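Long-range contacts in aminopeptidase YwaD (Bacillus subtilis, PDB 6HC6), which is a secreted zinc aminopeptidase that releases a range of N-terminal amino acids from peptides by hydrolysis, using two zinc ions per subunit: residues A[56-64]-A[251-262]; A[322-330]-A[394-402]. All coordinates share one frame; numbering follows the deposited sequence.

Contact 1 of 2, residues A[56-64]-A[251-262]; sequences SEAIGPRIA and YDSVPFSPGAND. With ZN (zinc ion), chain D; ZN (zinc ion), chain E.
The guanidinium group of Arg62 is gripped along its edge by three backbone carbonyls of 251-262. NE gives the shortest bond, 2.7 Å to Tyr251 O, which lies in the guanidinium plane; NH2 reaches Gly259 O at 2.9 Å, also near that plane, and NH1 reaches Pro258 O at 2.8 Å, tilted slightly from it. A bend at chi3 (-55°) turns the group's edge toward these three oxygens. Water 1 accepts from NH2 and donates to Asp252 O, while Ser253 CB lies over one face. The positive charge is thus met by neutral carbonyls, which probably helps to hold the curve of the loop before helix 260-277. A leucine in place of Arg62 would probably leave the carbonyls of Tyr251, Pro258 and Gly259 without their donors and set this loop free to shift. The Arg62 backbone is held as well: its N donates almost straight to Ser253 OG (2.9 Å, 175° at the hydrogen), and its O accepts from Ser253 N. Ser253 OG donates in turn to Ser257 O, across the type II turn Val254-Ser257. At one end Ile63 CD1 rests on Pro255 CB (3.7 Å), the side chains crossing at about a right angle; at the other, Ser56 CB packs against Pro258 and Ala260. Water 2 joins Ala64 N to Asp252 OD2 and Ser253 O, and the Asp252 carboxylate has a further polar partner in Glu295. Asp262, at the far end of 251-262, bridges the two zinc ions, OD1 to one and OD2 to the other, each at 2.0 Å. The contact ties the C-terminal end of helix 45-59 and the loop after it to the connection between strand 244-250 and helix 260-277, with helix 67-82 touching Arg62, Tyr251 and Asp252.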
ATOM      1  N   SER A  56       8.496  12.338   0.830  1.00 21.22           N
ATOM      2  CA  SER A  56       8.320  12.000   2.235  1.00 23.28           C
ATOM      3  C   SER A  56       8.722  13.112   3.188  1.00 25.95           C
ATOM      4  O   SER A  56       8.284  13.093   4.344  1.00 24.20           O
ATOM      5  CB  SER A  56       9.117  10.739   2.586  1.00 23.36           C
ATOM      6  OG  SER A  56      10.501  11.013   2.567  1.00 27.80           O
ATOM      7  N   GLU A  57       9.551  14.060   2.745  1.00 22.13           N
ATOM      8  CA  GLU A  57       9.958  15.198   3.562  1.00 24.65           C
ATOM      9  C   GLU A  57       9.280  16.496   3.150  1.00 30.77           C
ATOM     10  O   GLU A  57       8.675  17.178   3.987  1.00 32.72           O
ATOM     11  CB  GLU A  57      11.477  15.382   3.492  1.00 37.13           C
ATOM     12  CG  GLU A  57      12.295  14.194   3.949  1.00 34.14           C
ATOM     13  CD  GLU A  57      13.744  14.576   4.165  1.00 46.47           C
ATOM     14  OE1 GLU A  57      14.181  14.612   5.334  1.00 51.13           O
ATOM     15  OE2 GLU A  57      14.440  14.852   3.160  1.00 44.81           O
ATOM     16  N   ALA A  58       9.392  16.877   1.876  1.00 28.07           N
ATOM     17  CA  ALA A  58       8.777  18.127   1.443  1.00 38.75           C
ATOM     18  C   ALA A  58       7.259  18.035   1.476  1.00 35.92           C
ATOM     19  O   ALA A  58       6.582  19.026   1.769  1.00 38.55           O
ATOM     20  CB  ALA A  58       9.264  18.503   0.044  1.00 37.51           C
ATOM     21  N   ILE A  59       6.709  16.856   1.206  1.00 30.74           N
ATOM     22  CA  ILE A  59       5.267  16.669   1.236  1.00 31.77           C
ATOM     23  C   ILE A  59       4.866  15.968   2.528  1.00 26.69           C
ATOM     24  O   ILE A  59       4.061  16.496   3.300  1.00 34.08           O
ATOM     25  CB  ILE A  59       4.802  15.900  -0.014  1.00 27.02           C
ATOM     26  CG1 ILE A  59       5.044  16.776  -1.248  1.00 29.15           C
ATOM     27  CG2 ILE A  59       3.341  15.512   0.108  1.00 25.15           C
ATOM     28  CD1 ILE A  59       4.705  16.109  -2.561  1.00 31.60           C
ATOM     29  N   GLY A  60       5.435  14.793   2.792  1.00 24.72           N
ATOM     30  CA  GLY A  60       5.158  14.089   4.028  1.00 28.44           C
ATOM     31  C   GLY A  60       4.233  12.910   3.802  1.00 21.36           C
ATOM     32  O   GLY A  60       4.203  12.341   2.713  1.00 25.01           O
ATOM     33  N   PRO A  61       3.489  12.497   4.834  1.00 22.48           N
ATOM     34  CA  PRO A  61       2.491  11.434   4.647  1.00 21.15           C
ATOM     35  C   PRO A  61       1.562  11.767   3.488  1.00 26.32           C
ATOM     36  O   PRO A  61       1.132  12.908   3.323  1.00 28.10           O
ATOM     37  CB  PRO A  61       1.745  11.411   5.985  1.00 22.97           C
ATOM     38  CG  PRO A  61       2.769  11.852   6.977  1.00 27.23           C
ATOM     39  CD  PRO A  61       3.673  12.839   6.249  1.00 20.97           C
ATOM     40  N   ARG A  62       1.275  10.767   2.664  1.00 19.79           N
ATOM     41  CA  ARG A  62       0.486  10.954   1.444  1.00 19.67           C
ATOM     42  C   ARG A  62      -0.744  10.059   1.531  1.00 19.10           C
ATOM     43  O   ARG A  62      -0.859   9.051   0.832  1.00 17.91           O
ATOM     44  CB  ARG A  62       1.337  10.659   0.215  1.00 17.26           C
ATOM     45  CG  ARG A  62       2.585  11.554   0.150  1.00 21.74           C
ATOM     46  CD  ARG A  62       3.560  11.108  -0.933  1.00 19.20           C
ATOM     47  NE  ARG A  62       3.943   9.703  -0.796  1.00 17.06           N
ATOM     48  CZ  ARG A  62       4.802   9.260   0.117  1.00 18.08           C
ATOM     49  NH1 ARG A  62       5.353  10.112   0.967  1.00 18.65           N
ATOM     50  NH2 ARG A  62       5.098   7.963   0.187  1.00 18.00           N
ATOM     51  N   ILE A  63      -1.657  10.423   2.426  1.00 18.37           N
ATOM     52  CA  ILE A  63      -2.830   9.604   2.674  1.00 18.97           C
ATOM     53  C   ILE A  63      -3.749   9.675   1.465  1.00 21.31           C
ATOM     54  O   ILE A  63      -4.016  10.763   0.930  1.00 20.24           O
ATOM     55  CB  ILE A  63      -3.547  10.070   3.947  1.00 21.41           C
ATOM     56  CG1 ILE A  63      -2.659   9.868   5.175  1.00 23.57           C
ATOM     57  CG2 ILE A  63      -4.848   9.351   4.118  1.00 20.93           C
ATOM     58  CD1 ILE A  63      -3.128  10.710   6.352  1.00 26.34           C
ATOM     59  N   ALA A  64      -4.231   8.513   1.026  1.00 19.05           N
ATOM     60  CA  ALA A  64      -5.124   8.458  -0.134  1.00 17.59           C
ATOM     61  C   ALA A  64      -6.271   9.453  -0.008  1.00 21.06           C
ATOM     62  O   ALA A  64      -6.952   9.517   1.022  1.00 21.26           O
ATOM     63  CB  ALA A  64      -5.684   7.044  -0.297  1.00 20.25           C
ATOM     64  N   TYR A 251       2.145   5.506  -4.764  1.00 13.88           N
ATOM     65  CA  TYR A 251       2.762   6.707  -4.218  1.00 15.84           C
ATOM     66  C   TYR A 251       2.006   7.236  -3.006  1.00 15.02           C
ATOM     67  O   TYR A 251       2.373   8.294  -2.474  1.00 18.80           O
ATOM     68  CB  TYR A 251       2.896   7.780  -5.307  1.00 15.11           C
ATOM     69  CG  TYR A 251       1.590   8.377  -5.776  1.00 15.30           C
ATOM     70  CD1 TYR A 251       0.803   7.733  -6.724  1.00 14.02           C
ATOM     71  CD2 TYR A 251       1.161   9.593  -5.295  1.00 18.53           C
ATOM     72  CE1 TYR A 251      -0.403   8.267  -7.141  1.00 15.77           C
ATOM     73  CE2 TYR A 251      -0.041  10.158  -5.719  1.00 22.49           C
ATOM     74  CZ  TYR A 251      -0.815   9.484  -6.639  1.00 19.69           C
ATOM     75  OH  TYR A 251      -2.008  10.015  -7.073  1.00 22.06           O
ATOM     76  N   ASP A 252       0.994   6.510  -2.525  1.00 15.91           N
ATOM     77  CA  ASP A 252       0.356   6.897  -1.271  1.00 17.94           C
ATOM     78  C   ASP A 252       1.017   6.189  -0.092  1.00 20.46           C
ATOM     79  O   ASP A 252       1.775   5.234  -0.257  1.00 16.52           O
ATOM     80  CB  ASP A 252      -1.139   6.598  -1.300  1.00 15.44           C
ATOM     81  CG  ASP A 252      -1.445   5.108  -1.342  1.00 17.46           C
ATOM     82  OD1 ASP A 252      -0.817   4.397  -2.164  1.00 16.84           O
ATOM     83  OD2 ASP A 252      -2.330   4.659  -0.577  1.00 16.36           O
ATOM     84  N   SER A 253       0.727   6.680   1.113  1.00 15.57           N
ATOM     85  CA  SER A 253       1.237   6.073   2.341  1.00 15.48           C
ATOM     86  C   SER A 253       0.125   6.055   3.380  1.00 17.56           C
ATOM     87  O   SER A 253      -0.917   6.689   3.206  1.00 17.65           O
ATOM     88  CB  SER A 253       2.468   6.811   2.880  1.00 19.77           C
ATOM     89  OG  SER A 253       2.108   8.067   3.418  1.00 20.46           O
ATOM     90  N   VAL A 254       0.352   5.327   4.470  1.00 14.19           N
ATOM     91  CA  VAL A 254      -0.652   5.215   5.536  1.00 18.07           C
ATOM     92  C   VAL A 254      -0.576   6.446   6.435  1.00 21.30           C
ATOM     93  O   VAL A 254       0.459   7.133   6.477  1.00 19.06           O
ATOM     94  CB  VAL A 254      -0.479   3.922   6.358  1.00 18.88           C
ATOM     95  CG1 VAL A 254      -0.540   2.672   5.459  1.00 17.11           C
ATOM     96  CG2 VAL A 254       0.821   3.959   7.157  1.00 19.73           C
ATOM     97  N   PRO A 255      -1.655   6.778   7.144  1.00 18.32           N
ATOM     98  CA  PRO A 255      -1.627   7.945   8.029  1.00 20.01           C
ATOM     99  C   PRO A 255      -0.459   7.904   9.004  1.00 17.92           C
ATOM    100  O   PRO A 255      -0.084   6.846   9.511  1.00 18.74           O
ATOM    101  CB  PRO A 255      -2.971   7.856   8.760  1.00 25.35           C
ATOM    102  CG  PRO A 255      -3.879   7.215   7.783  1.00 23.51           C
ATOM    103  CD  PRO A 255      -3.005   6.190   7.053  1.00 21.62           C
ATOM    104  N   PHE A 256       0.111   9.080   9.258  1.00 18.76           N
ATOM    105  CA  PHE A 256       1.218   9.336  10.175  1.00 22.36           C
ATOM    106  C   PHE A 256       2.531   8.769   9.681  1.00 22.13           C
ATOM    107  O   PHE A 256       3.538   8.922  10.369  1.00 24.95           O
ATOM    108  CB  PHE A 256       0.964   8.802  11.592  1.00 28.97           C
ATOM    109  CG  PHE A 256      -0.356   9.230  12.158  1.00 35.40           C
ATOM    110  CD1 PHE A 256      -0.568  10.555  12.512  1.00 34.24           C
ATOM    111  CD2 PHE A 256      -1.390   8.318  12.298  1.00 31.96           C
ATOM    112  CE1 PHE A 256      -1.789  10.962  13.024  1.00 39.93           C
ATOM    113  CE2 PHE A 256      -2.612   8.714  12.803  1.00 40.64           C
ATOM    114  CZ  PHE A 256      -2.813  10.040  13.164  1.00 42.47           C
ATOM    115  N   SER A 257       2.561   8.127   8.517  1.00 21.97           N
ATOM    116  CA  SER A 257       3.837   7.629   8.011  1.00 20.37           C
ATOM    117  C   SER A 257       4.325   8.507   6.870  1.00 14.99           C
ATOM    118  O   SER A 257       3.596   8.683   5.887  1.00 19.00           O
ATOM    119  CB  SER A 257       3.697   6.190   7.518  1.00 20.69           C
ATOM    120  OG  SER A 257       4.832   5.790   6.758  1.00 20.43           O
ATOM    121  N   PRO A 258       5.545   9.049   6.944  1.00 15.94           N
ATOM    122  CA  PRO A 258       6.110   9.735   5.773  1.00 15.43           C
ATOM    123  C   PRO A 258       6.222   8.837   4.560  1.00 23.84           C
ATOM    124  O   PRO A 258       6.427   9.354   3.457  1.00 20.16           O
ATOM    125  CB  PRO A 258       7.500  10.188   6.245  1.00 16.57           C
ATOM    126  CG  PRO A 258       7.447  10.127   7.777  1.00 19.85           C
ATOM    127  CD  PRO A 258       6.468   9.025   8.092  1.00 21.10           C
ATOM    128  N   GLY A 259       6.118   7.520   4.729  1.00 19.25           N
ATOM    129  CA  GLY A 259       6.108   6.641   3.564  1.00 14.22           C
ATOM    130  C   GLY A 259       7.370   6.734   2.734  1.00 17.29           C
ATOM    131  O   GLY A 259       7.315   6.676   1.498  1.00 18.08           O
ATOM    132  N   ALA A 260       8.511   6.920   3.386  1.00 20.81           N
ATOM    133  CA  ALA A 260       9.764   6.980   2.640  1.00 17.20           C
ATOM    134  C   ALA A 260      10.027   5.661   1.929  1.00 18.58           C
ATOM    135  O   ALA A 260      10.247   5.635   0.709  1.00 18.10           O
ATOM    136  CB  ALA A 260      10.913   7.338   3.575  1.00 16.33           C
ATOM    137  N   ASN A 261       9.988   4.546   2.670  1.00 17.39           N
ATOM    138  CA  ASN A 261      10.171   3.249   2.034  1.00 15.33           C
ATOM    139  C   ASN A 261       8.876   2.640   1.486  1.00 16.94           C
ATOM    140  O   ASN A 261       8.899   2.003   0.424  1.00 17.03           O
ATOM    141  CB  ASN A 261      10.819   2.258   3.007  1.00 16.09           C
ATOM    142  CG  ASN A 261      11.384   1.071   2.274  1.00 21.61           C
ATOM    143  OD1 ASN A 261      11.965   1.247   1.188  1.00 19.82           O
ATOM    144  ND2 ASN A 261      11.169  -0.141   2.800  1.00 19.53           N
ATOM    145  N   ASP A 262       7.751   2.785   2.199  1.00 16.06           N
ATOM    146  CA  ASP A 262       6.437   2.311   1.735  1.00 17.75           C
ATOM    147  C   ASP A 262       5.570   3.524   1.394  1.00 16.96           C
ATOM    148  O   ASP A 262       4.810   3.991   2.239  1.00 15.57           O
ATOM    149  CB  ASP A 262       5.749   1.457   2.833  1.00 20.04           C
ATOM    150  CG  ASP A 262       4.512   0.749   2.327  1.00 18.99           C
ATOM    151  OD1 ASP A 262       4.396   0.591   1.085  1.00 15.70           O
ATOM    152  OD2 ASP A 262       3.650   0.352   3.163  1.00 14.99           O
TER
HETATM  153 ZN    ZN D 501       3.513  -0.653  -0.239  1.00 19.43          ZN
HETATM  154 ZN    ZN E 502       1.679  -0.192   3.031  1.00 21.49          ZN
HETATM  155  O   HOH W   1       4.175   5.695  -1.489  1.00 16.87           O
HETATM  156  O   HOH W   2      -3.081   6.040   1.730  1.00 16.83           O
HETATM  157  O   HOH W   3       3.702  -2.350   0.799  1.00 22.27           O
HETATM  158  O   HOH W   4       1.723  -0.738   0.792  1.00 18.72           O

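Contact 2 of 2, residues A[322-330]-A[394-402]; sequences LDMVGTSWE and EEVEPWYHT. With ZN (zinc ion), chain E; ZN (zinc ion), chain D.
Trp329 meets 394-402 from its CB outward. CB touches Trp399 CZ3 and Glu397 CB, each at 3.6 Å. With CG anti to the backbone N (chi1 -171°), the indole lies over the chain at Glu397 and Pro398. Pro398 CD sits over the five-membered ring, 3.5 Å from its centroid, and Glu397 CA over the six-membered ring, two CH-pi contacts on the same face. At the far rim Trp329 CZ3 lies 3.4 Å from Val396 O, and Glu395 O is at the ring edge. The indole of Trp329 also turns an edge toward the face of Trp399 in a T-shaped pair, planes at 79°. Thr327 OG1 accepts from Trp329 N in an ST turn and lies at the edge of the Trp399 ring. Deeper in, the bend at chi3 (63°) of Met324 brings CE to Val396 CB (3.8 Å), while SD lies 3.6 Å from Tyr400 CD1, an oblique Met-aromatic contact. Tyr400 CZ in turn lies over the centre of the ring of His401, a zinc ligand, and Tyr400 OH is hydrogen-bonded to Glu452. The contact joins the loop after strand 316-322 to that between strand 382-389 and helix 412-430, with Met324 and Val396 both packed on Ile387 of strand 382-389.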
ATOM      1  N   LEU A 322       7.106  -2.217  -8.007  1.00 18.51           N
ATOM      2  CA  LEU A 322       8.142  -1.877  -7.033  1.00 20.98           C
ATOM      3  C   LEU A 322       7.488  -1.346  -5.764  1.00 16.40           C
ATOM      4  O   LEU A 322       6.843  -0.297  -5.797  1.00 17.39           O
ATOM      5  CB  LEU A 322       9.083  -0.823  -7.616  1.00 15.71           C
ATOM      6  CG  LEU A 322       9.543  -1.187  -9.032  1.00 26.77           C
ATOM      7  CD1 LEU A 322      10.284  -0.041  -9.688  1.00 33.61           C
ATOM      8  CD2 LEU A 322      10.422  -2.407  -8.944  1.00 32.30           C
ATOM      9  N   ASP A 323       7.663  -2.045  -4.643  1.00 15.53           N
ATOM     10  CA  ASP A 323       7.019  -1.617  -3.397  1.00 16.20           C
ATOM     11  C   ASP A 323       7.927  -2.020  -2.244  1.00 23.43           C
ATOM     12  O   ASP A 323       7.991  -3.202  -1.899  1.00 22.15           O
ATOM     13  CB  ASP A 323       5.619  -2.238  -3.264  1.00 19.39           C
ATOM     14  CG  ASP A 323       4.791  -1.653  -2.116  1.00 17.72           C
ATOM     15  OD1 ASP A 323       5.311  -0.881  -1.309  1.00 16.72           O
ATOM     16  OD2 ASP A 323       3.578  -1.969  -2.015  1.00 18.87           O
ATOM     17  N   MET A 324       8.607  -1.042  -1.682  1.00 16.02           N
ATOM     18  CA  MET A 324       9.518  -1.179  -0.551  1.00 15.42           C
ATOM     19  C   MET A 324      10.878  -1.686  -1.001  1.00 20.44           C
ATOM     20  O   MET A 324      11.251  -2.756  -0.691  1.00 21.47           O
ATOM     21  CB  MET A 324       8.896  -2.003   0.578  1.00 16.38           C
ATOM     22  CG  MET A 324       7.827  -1.260   1.328  1.00 19.47           C
ATOM     23  SD  MET A 324       6.853  -2.155   2.536  1.00 22.10           S
ATOM     24  CE  MET A 324       8.123  -2.595   3.703  1.00 50.49           C
ATOM     25  N   VAL A 325      11.581  -0.821  -1.676  1.00 17.73           N
ATOM     26  CA  VAL A 325      12.833  -1.247  -2.275  1.00 17.56           C
ATOM     27  C   VAL A 325      14.013  -0.412  -1.783  1.00 22.04           C
ATOM     28  O   VAL A 325      15.048  -0.394  -2.419  1.00 20.68           O
ATOM     29  CB  VAL A 325      12.743  -1.217  -3.813  1.00 18.93           C
ATOM     30  CG1 VAL A 325      11.846  -2.350  -4.312  1.00 19.88           C
ATOM     31  CG2 VAL A 325      12.238   0.145  -4.296  1.00 18.27           C
ATOM     32  N   GLY A 326      13.885   0.261  -0.641  1.00 19.32           N
ATOM     33  CA  GLY A 326      15.014   1.055  -0.189  1.00 22.42           C
ATOM     34  C   GLY A 326      15.344   1.073   1.292  1.00 22.19           C
ATOM     35  O   GLY A 326      16.052   1.981   1.741  1.00 23.29           O
ATOM     36  N   THR A 327      14.879   0.103   2.074  1.00 21.84           N
ATOM     37  CA  THR A 327      15.081   0.225   3.513  1.00 22.30           C
ATOM     38  C   THR A 327      16.561   0.125   3.850  1.00 25.96           C
ATOM     39  O   THR A 327      17.321  -0.590   3.189  1.00 24.90           O
ATOM     40  CB  THR A 327      14.304  -0.837   4.289  1.00 26.10           C
ATOM     41  OG1 THR A 327      14.426  -0.562   5.689  1.00 23.73           O
ATOM     42  CG2 THR A 327      14.875  -2.224   4.034  1.00 25.18           C
ATOM     43  N   SER A 328      16.975   0.895   4.859  1.00 22.68           N
ATOM     44  CA  SER A 328      18.313   0.767   5.425  1.00 24.62           C
ATOM     45  C   SER A 328      18.397  -0.343   6.455  1.00 29.12           C
ATOM     46  O   SER A 328      19.507  -0.651   6.911  1.00 28.41           O
ATOM     47  CB  SER A 328      18.752   2.065   6.108  1.00 26.93           C
ATOM     48  OG  SER A 328      17.871   2.381   7.174  1.00 28.73           O
ATOM     49  N   TRP A 329      17.261  -0.936   6.836  1.00 26.32           N
ATOM     50  CA  TRP A 329      17.240  -1.963   7.874  1.00 29.63           C
ATOM     51  C   TRP A 329      18.265  -3.034   7.560  1.00 29.45           C
ATOM     52  O   TRP A 329      18.191  -3.687   6.519  1.00 28.35           O
ATOM     53  CB  TRP A 329      15.843  -2.584   7.976  1.00 31.21           C
ATOM     54  CG  TRP A 329      15.660  -3.504   9.174  1.00 30.08           C
ATOM     55  CD1 TRP A 329      16.029  -3.259  10.468  1.00 37.45           C
ATOM     56  CD2 TRP A 329      15.059  -4.806   9.171  1.00 32.21           C
ATOM     57  NE1 TRP A 329      15.691  -4.327  11.269  1.00 36.92           N
ATOM     58  CE2 TRP A 329      15.093  -5.287  10.495  1.00 33.59           C
ATOM     59  CE3 TRP A 329      14.479  -5.603   8.178  1.00 32.74           C
ATOM     60  CZ2 TRP A 329      14.585  -6.539  10.849  1.00 35.10           C
ATOM     61  CZ3 TRP A 329      13.981  -6.855   8.531  1.00 36.02           C
ATOM     62  CH2 TRP A 329      14.029  -7.302   9.857  1.00 32.08           C
ATOM     63  N   GLU A 330      19.232  -3.204   8.461  1.00 29.60           N
ATOM     64  CA  GLU A 330      20.399  -4.008   8.117  1.00 35.70           C
ATOM     65  C   GLU A 330      20.022  -5.438   7.751  1.00 37.93           C
ATOM     66  O   GLU A 330      20.635  -6.025   6.851  1.00 35.16           O
ATOM     67  CB  GLU A 330      21.405  -3.982   9.265  1.00 43.17           C
ATOM     68  CG  GLU A 330      22.285  -2.743   9.260  1.00 63.85           C
ATOM     69  CD  GLU A 330      23.690  -3.025   9.761  1.00 82.18           C
ATOM     70  OE1 GLU A 330      23.838  -3.860  10.680  1.00 87.38           O
ATOM     71  OE2 GLU A 330      24.645  -2.416   9.231  1.00 87.17           O
ATOM     72  N   GLU A 394      11.894 -13.421   5.470  1.00 29.72           N
ATOM     73  CA  GLU A 394      11.177 -12.542   4.547  1.00 33.29           C
ATOM     74  C   GLU A 394      10.610 -11.301   5.224  1.00 35.62           C
ATOM     75  O   GLU A 394       9.967 -10.493   4.543  1.00 36.65           O
ATOM     76  CB  GLU A 394      10.014 -13.238   3.827  1.00 44.16           C
ATOM     77  CG  GLU A 394      10.391 -14.294   2.819  1.00 54.40           C
ATOM     78  CD  GLU A 394       9.216 -14.649   1.929  1.00 63.39           C
ATOM     79  OE1 GLU A 394       8.821 -15.834   1.908  1.00 67.08           O
ATOM     80  OE2 GLU A 394       8.673 -13.730   1.272  1.00 69.74           O
ATOM     81  N   GLU A 395      10.804 -11.126   6.530  1.00 34.79           N
ATOM     82  CA  GLU A 395      10.180 -10.007   7.232  1.00 32.53           C
ATOM     83  C   GLU A 395      10.718  -8.672   6.734  1.00 37.25           C
ATOM     84  O   GLU A 395      11.840  -8.573   6.225  1.00 29.41           O
ATOM     85  CB  GLU A 395      10.405 -10.119   8.738  1.00 33.44           C
ATOM     86  CG  GLU A 395       9.427 -11.050   9.428  1.00 42.08           C
ATOM     87  CD  GLU A 395       9.815 -11.334  10.862  1.00 58.38           C
ATOM     88  OE1 GLU A 395       8.932 -11.252  11.744  1.00 61.58           O
ATOM     89  OE2 GLU A 395      11.004 -11.646  11.099  1.00 61.15           O
ATOM     90  N   VAL A 396       9.895  -7.635   6.879  1.00 31.49           N
ATOM     91  CA  VAL A 396      10.298  -6.286   6.509  1.00 28.49           C
ATOM     92  C   VAL A 396      10.722  -5.523   7.757  1.00 31.43           C
ATOM     93  O   VAL A 396      10.693  -6.055   8.873  1.00 34.39           O
ATOM     94  CB  VAL A 396       9.165  -5.556   5.764  1.00 28.78           C
ATOM     95  CG1 VAL A 396       8.911  -6.221   4.431  1.00 29.52           C
ATOM     96  CG2 VAL A 396       7.897  -5.541   6.600  1.00 30.44           C
ATOM     97  N   GLU A 397      11.113  -4.266   7.571  1.00 27.17           N
ATOM     98  CA  GLU A 397      11.677  -3.481   8.646  1.00 26.80           C
ATOM     99  C   GLU A 397      10.624  -3.202   9.713  1.00 29.00           C
ATOM    100  O   GLU A 397       9.418  -3.214   9.435  1.00 27.02           O
ATOM    101  CB  GLU A 397      12.228  -2.166   8.101  1.00 26.38           C
ATOM    102  CG  GLU A 397      11.164  -1.244   7.528  1.00 25.93           C
ATOM    103  CD  GLU A 397      10.923  -1.463   6.046  1.00 32.50           C
ATOM    104  OE1 GLU A 397      10.376  -0.539   5.405  1.00 27.39           O
ATOM    105  OE2 GLU A 397      11.266  -2.553   5.518  1.00 29.41           O
ATOM    106  N   PRO A 398      11.058  -2.954  10.954  1.00 26.71           N
ATOM    107  CA  PRO A 398      10.101  -2.621  12.017  1.00 29.89           C
ATOM    108  C   PRO A 398       9.434  -1.270  11.825  1.00 30.25           C
ATOM    109  O   PRO A 398       8.436  -0.990  12.497  1.00 31.25           O
ATOM    110  CB  PRO A 398      10.965  -2.639  13.285  1.00 37.36           C
ATOM    111  CG  PRO A 398      12.360  -2.406  12.803  1.00 39.58           C
ATOM    112  CD  PRO A 398      12.434  -3.095  11.471  1.00 31.00           C
ATOM    113  N   TRP A 399       9.939  -0.441  10.919  1.00 24.43           N
ATOM    114  CA  TRP A 399       9.433   0.917  10.755  1.00 28.44           C
ATOM    115  C   TRP A 399       8.224   0.992   9.834  1.00 28.26           C
ATOM    116  O   TRP A 399       7.577   2.045   9.768  1.00 25.49           O
ATOM    117  CB  TRP A 399      10.565   1.805  10.234  1.00 32.25           C
ATOM    118  CG  TRP A 399      11.813   1.607  11.049  1.00 34.66           C
ATOM    119  CD1 TRP A 399      11.926   1.700  12.410  1.00 40.10           C
ATOM    120  CD2 TRP A 399      13.114   1.259  10.565  1.00 39.07           C
ATOM    121  NE1 TRP A 399      13.218   1.442  12.799  1.00 45.47           N
ATOM    122  CE2 TRP A 399      13.967   1.168  11.685  1.00 42.60           C
ATOM    123  CE3 TRP A 399      13.644   1.024   9.296  1.00 33.03           C
ATOM    124  CZ2 TRP A 399      15.317   0.851  11.567  1.00 45.68           C
ATOM    125  CZ3 TRP A 399      14.977   0.713   9.184  1.00 36.45           C
ATOM    126  CH2 TRP A 399      15.802   0.629  10.309  1.00 45.20           C
ATOM    127  N   TYR A 400       7.910  -0.101   9.143  1.00 25.47           N
ATOM    128  CA  TYR A 400       6.805  -0.169   8.197  1.00 24.21           C
ATOM    129  C   TYR A 400       5.502   0.301   8.838  1.00 24.22           C
ATOM    130  O   TYR A 400       5.156  -0.114   9.953  1.00 23.42           O
ATOM    131  CB  TYR A 400       6.714  -1.627   7.718  1.00 30.97           C
ATOM    132  CG  TYR A 400       5.436  -2.105   7.082  1.00 26.04           C
ATOM    133  CD1 TYR A 400       5.196  -1.919   5.728  1.00 22.94           C
ATOM    134  CD2 TYR A 400       4.494  -2.809   7.829  1.00 32.98           C
ATOM    135  CE1 TYR A 400       4.042  -2.396   5.142  1.00 26.88           C
ATOM    136  CE2 TYR A 400       3.332  -3.281   7.251  1.00 31.75           C
ATOM    137  CZ  TYR A 400       3.112  -3.071   5.905  1.00 30.05           C
ATOM    138  OH  TYR A 400       1.963  -3.532   5.305  1.00 28.64           O
ATOM    139  N   HIS A 401       4.816   1.216   8.146  1.00 24.15           N
ATOM    140  CA  HIS A 401       3.516   1.744   8.572  1.00 15.73           C
ATOM    141  C   HIS A 401       3.588   2.495   9.902  1.00 23.44           C
ATOM    142  O   HIS A 401       2.602   2.553  10.648  1.00 24.71           O
ATOM    143  CB  HIS A 401       2.467   0.625   8.631  1.00 18.58           C
ATOM    144  CG  HIS A 401       1.953   0.219   7.282  1.00 15.04           C
ATOM    145  ND1 HIS A 401       0.843  -0.588   7.120  1.00 17.92           N
ATOM    146  CD2 HIS A 401       2.389   0.515   6.035  1.00 15.59           C
ATOM    147  CE1 HIS A 401       0.620  -0.768   5.828  1.00 19.89           C
ATOM    148  NE2 HIS A 401       1.552  -0.120   5.151  1.00 15.19           N
ATOM    149  N   THR A 402       4.730   3.101  10.209  1.00 18.63           N
ATOM    150  CA  THR A 402       4.916   3.910  11.408  1.00 20.48           C
ATOM    151  C   THR A 402       5.491   5.261  11.017  1.00 17.74           C
ATOM    152  O   THR A 402       5.963   5.446   9.889  1.00 19.25           O
ATOM    153  CB  THR A 402       5.859   3.241  12.423  1.00 26.00           C
ATOM    154  OG1 THR A 402       7.213   3.437  12.008  1.00 28.56           O
ATOM    155  CG2 THR A 402       5.574   1.741  12.591  1.00 30.61           C
TER
HETATM  156 ZN    ZN E 502       1.679  -0.192   3.031  1.00 21.49          ZN
HETATM  157 ZN    ZN D 501       3.513  -0.653  -0.239  1.00 19.43          ZN
HETATM  158  O   HOH W   5      12.762   1.455   5.979  1.00 22.23           O
HETATM  159  O   HOH W   3       3.702  -2.350   0.799  1.00 22.27           O
HETATM  160  O   HOH W   4       1.723  -0.738   0.792  1.00 18.72           O

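Contacts 1 and 2, with centres 14 Å apart, meet at the dinuclear zinc site of this M28 peptidase, where the bridging Asp262 of contact 1 is joined by Asp323 and His401 of contact 2. Asp323 binds one zinc through both carboxylate oxygens (2.1 and 2.2 Å from OD1 and OD2), and His401 NE2 binds the other at 2.1 Å. Water 4 lies between the two ions, and His250, Glu295 and Glu452 complete the protein ligands. Next to Asp262, Asn261 links the contacts directly: its ND2 lies 2.8 Å from Glu397 OE1 and its OD1 2.8 Å from Gly326 N, both probable hydrogen bonds. The start of helix 260-277 is therefore joined to both loops of contact 2.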